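Local coordinates for protein thermophilic dibenzothiophene desulfurization enzyme C (Paenibacillus sp. A11-2, PDB 5XDC) that probably oxidises dibenzothiophene with reduced FMN and molecular oxygen, forming the 5-oxide and then the 5,5-dioxide as a flavin-dependent monooxygenase, at residues S69-Y74 and A317-Q321. Sequence-based numbering, arbitrary orientation.
Sequences SWPTVY and ALRVQ. With SO4 (sulfate ion), chain K.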
ATOM      1  N   SER B  69     -29.569  19.723  11.757  1.00 17.80           N
ATOM      2  CA  SER B  69     -28.437  20.196  10.984  1.00 17.30           C
ATOM      3  C   SER B  69     -27.846  19.075  10.133  1.00 12.60           C
ATOM      4  O   SER B  69     -28.083  17.889  10.374  1.00 16.62           O
ATOM      5  CB  SER B  69     -27.349  20.732  11.915  1.00 19.13           C
ATOM      6  OG  SER B  69     -26.822  19.643  12.667  1.00 21.76           O
ATOM      7  N   TRP B  70     -27.038  19.480   9.165  1.00 16.58           N
ATOM      8  CA  TRP B  70     -26.332  18.504   8.337  1.00 17.49           C
ATOM      9  C   TRP B  70     -25.424  17.582   9.145  1.00 16.16           C
ATOM     10  O   TRP B  70     -25.420  16.367   8.869  1.00 15.82           O
ATOM     11  CB  TRP B  70     -25.562  19.242   7.240  1.00 15.45           C
ATOM     12  CG  TRP B  70     -26.400  19.582   6.058  1.00 15.95           C
ATOM     13  CD1 TRP B  70     -26.846  20.819   5.687  1.00 17.11           C
ATOM     14  CD2 TRP B  70     -26.897  18.664   5.076  1.00 15.46           C
ATOM     15  NE1 TRP B  70     -27.578  20.727   4.532  1.00 17.32           N
ATOM     16  CE2 TRP B  70     -27.637  19.414   4.142  1.00 18.03           C
ATOM     17  CE3 TRP B  70     -26.793  17.282   4.905  1.00 16.81           C
ATOM     18  CZ2 TRP B  70     -28.251  18.833   3.041  1.00 15.68           C
ATOM     19  CZ3 TRP B  70     -27.412  16.701   3.808  1.00 14.24           C
ATOM     20  CH2 TRP B  70     -28.143  17.473   2.900  1.00 12.26           C
ATOM     21  N   PRO B  71     -24.668  18.048  10.149  1.00 17.47           N
ATOM     22  CA  PRO B  71     -23.932  17.088  10.994  1.00 17.91           C
ATOM     23  C   PRO B  71     -24.787  15.943  11.529  1.00 20.14           C
ATOM     24  O   PRO B  71     -24.361  14.781  11.504  1.00 17.78           O
ATOM     25  CB  PRO B  71     -23.381  17.990  12.114  1.00 18.20           C
ATOM     26  CG  PRO B  71     -23.115  19.275  11.417  1.00 19.60           C
ATOM     27  CD  PRO B  71     -24.266  19.435  10.432  1.00 19.41           C
ATOM     28  N   THR B  72     -26.000  16.235  12.005  1.00 16.92           N
ATOM     29  CA  THR B  72     -26.898  15.187  12.472  1.00 13.96           C
ATOM     30  C   THR B  72     -27.316  14.258  11.335  1.00 13.66           C
ATOM     31  O   THR B  72     -27.349  13.031  11.502  1.00 17.36           O
ATOM     32  CB  THR B  72     -28.127  15.825  13.125  1.00 18.81           C
ATOM     33  OG1 THR B  72     -27.688  16.577  14.266  1.00 20.68           O
ATOM     34  CG2 THR B  72     -29.115  14.774  13.569  1.00 19.03           C
ATOM     35  N   VAL B  73     -27.689  14.831  10.192  1.00 15.36           N
ATOM     36  CA  VAL B  73     -28.064  14.031   9.028  1.00 14.95           C
ATOM     37  C   VAL B  73     -26.930  13.082   8.646  1.00 12.29           C
ATOM     38  O   VAL B  73     -27.141  11.880   8.464  1.00 13.69           O
ATOM     39  CB  VAL B  73     -28.435  14.952   7.854  1.00 16.95           C
ATOM     40  CG1 VAL B  73     -28.655  14.139   6.586  1.00 14.75           C
ATOM     41  CG2 VAL B  73     -29.683  15.785   8.186  1.00 18.05           C
ATOM     42  N   TYR B  74     -25.722  13.618   8.505  1.00 14.98           N
ATOM     43  CA  TYR B  74     -24.591  12.790   8.092  1.00 12.25           C
ATOM     44  C   TYR B  74     -24.330  11.660   9.085  1.00 13.27           C
ATOM     45  O   TYR B  74     -24.050  10.522   8.683  1.00 15.04           O
ATOM     46  CB  TYR B  74     -23.349  13.663   7.909  1.00 13.57           C
ATOM     47  CG  TYR B  74     -23.346  14.510   6.657  1.00 12.69           C
ATOM     48  CD1 TYR B  74     -23.415  13.919   5.395  1.00 14.10           C
ATOM     49  CD2 TYR B  74     -23.256  15.900   6.720  1.00 12.86           C
ATOM     50  CE1 TYR B  74     -23.405  14.683   4.236  1.00 13.06           C
ATOM     51  CE2 TYR B  74     -23.221  16.672   5.575  1.00 11.91           C
ATOM     52  CZ  TYR B  74     -23.298  16.063   4.329  1.00 11.75           C
ATOM     53  OH  TYR B  74     -23.278  16.826   3.197  1.00 13.54           O
ATOM     54  N   ALA B 317     -18.517  18.256   7.722  1.00 16.23           N
ATOM     55  CA  ALA B 317     -19.965  18.348   7.879  1.00 17.23           C
ATOM     56  C   ALA B 317     -20.366  19.665   8.549  1.00 20.63           C
ATOM     57  O   ALA B 317     -21.360  20.290   8.164  1.00 18.14           O
ATOM     58  CB  ALA B 317     -20.470  17.148   8.674  1.00 18.77           C
ATOM     59  N   LEU B 318     -19.590  20.111   9.541  1.00 21.95           N
ATOM     60  CA  LEU B 318     -19.853  21.410  10.160  1.00 23.05           C
ATOM     61  C   LEU B 318     -19.740  22.542   9.146  1.00 22.57           C
ATOM     62  O   LEU B 318     -20.516  23.509   9.187  1.00 21.36           O
ATOM     63  CB  LEU B 318     -18.887  21.625  11.326  1.00 21.07           C
ATOM     64  CG  LEU B 318     -19.157  20.776  12.563  1.00 26.83           C
ATOM     65  CD1 LEU B 318     -17.975  20.862  13.521  1.00 34.55           C
ATOM     66  CD2 LEU B 318     -20.436  21.220  13.241  1.00 29.73           C
ATOM     67  N   ARG B 319     -18.799  22.435   8.214  1.00 19.56           N
ATOM     68  CA  ARG B 319     -18.647  23.460   7.195  1.00 18.86           C
ATOM     69  C   ARG B 319     -19.808  23.438   6.205  1.00 23.26           C
ATOM     70  O   ARG B 319     -20.267  24.493   5.756  1.00 20.39           O
ATOM     71  CB  ARG B 319     -17.314  23.275   6.477  1.00 20.38           C
ATOM     72  CG  ARG B 319     -17.019  24.326   5.446  1.00 20.58           C
ATOM     73  CD  ARG B 319     -17.075  25.749   6.028  1.00 22.00           C
ATOM     74  NE  ARG B 319     -16.599  26.715   5.050  1.00 21.90           N
ATOM     75  CZ  ARG B 319     -16.557  28.029   5.243  1.00 29.19           C
ATOM     76  NH1 ARG B 319     -16.966  28.544   6.387  1.00 22.64           N
ATOM     77  NH2 ARG B 319     -16.099  28.825   4.290  1.00 25.59           N
ATOM     78  N   VAL B 320     -20.295  22.251   5.843  1.00 19.71           N
ATOM     79  CA  VAL B 320     -21.508  22.175   5.027  1.00 15.53           C
ATOM     80  C   VAL B 320     -22.626  22.983   5.680  1.00 16.47           C
ATOM     81  O   VAL B 320     -23.328  23.764   5.022  1.00 20.16           O
ATOM     82  CB  VAL B 320     -21.936  20.711   4.825  1.00 18.02           C
ATOM     83  CG1 VAL B 320     -23.353  20.650   4.243  1.00 18.02           C
ATOM     84  CG2 VAL B 320     -20.938  19.975   3.933  1.00 17.13           C
ATOM     85  N   GLN B 321     -22.833  22.767   6.980  1.00 18.45           N
ATOM     86  CA  GLN B 321     -23.913  23.455   7.683  1.00 18.59           C
ATOM     87  C   GLN B 321     -23.697  24.962   7.662  1.00 23.30           C
ATOM     88  O   GLN B 321     -24.644  25.729   7.436  1.00 21.75           O
ATOM     89  CB  GLN B 321     -24.024  22.944   9.116  1.00 22.08           C
ATOM     90  CG  GLN B 321     -25.147  23.592   9.924  1.00 23.54           C
ATOM     91  CD  GLN B 321     -26.520  23.274   9.358  1.00 24.68           C
ATOM     92  OE1 GLN B 321     -26.724  22.221   8.751  1.00 21.63           O
ATOM     93  NE2 GLN B 321     -27.469  24.178   9.556  1.00 22.52           N
TER
HETATM   94  S   SO4 K 502     -16.099  32.396   5.753  1.00 39.66           S
HETATM   95  O1  SO4 K 502     -14.967  32.974   6.476  1.00 44.28           O
HETATM   96  O2  SO4 K 502     -16.770  31.421   6.613  1.00 35.16           O
HETATM   97  O3  SO4 K 502     -17.049  33.454   5.399  1.00 49.17           O
HETATM   98  O4  SO4 K 502     -15.586  31.796   4.522  1.00 35.36           O
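The amide OE1 of Q321 accepts the backbone N-H of W70 at 2.8 Å, and the N-H points almost straight at it. The donor sits well above the carbonyl plane of the amide, 36° out of it. With CG anti to the backbone N and a bend at chi2, the glutamine reaches across to the start of helix 70-83, where a first-turn N-H has no carbonyl of its own helix to bond to and takes the amide oxygen instead; S69 holds the N-cap position and packs its CB 3.7 Å from Q321 CD. E325, just past the end of helix 293-324, accepts an N-H from NE2 of the same amide, so both ends of the group are held. The oxygen also lies at the indole edge, 3.4 Å from W70 CD1.

Next to this polar link the packing is apolar. V320 CG1 makes a CH-pi contact over one face of the W70 five-membered ring, 3.9 Å from its centroid, while W324 meets W70 edge-to-face. A317 CB comes obliquely to the Y74 ring, 3.6 Å from CD2, and the Y74 hydroxyl is bonded to the carbonyl of I250. At the more exposed border, P71 CG touches L318 CD2 at 3.8 Å. The first side-chain bond of R319 leads away from 69-74, and its NH1 and NH2 bond a sulfate, probably from the crystallisation liquor, shared with R326 and Q333.

The N-to-C directions of the two short helical segments lie 136° apart, nearer antiparallel than parallel, with axes 8.7 Å apart. Here a side-chain amide oxygen takes a first-turn N-H while aromatic rings and a proline pack against alanine, valine and leucine, joining the N-terminal helical domain to the C-terminal helical bundle of the acyl-CoA dehydrogenase fold.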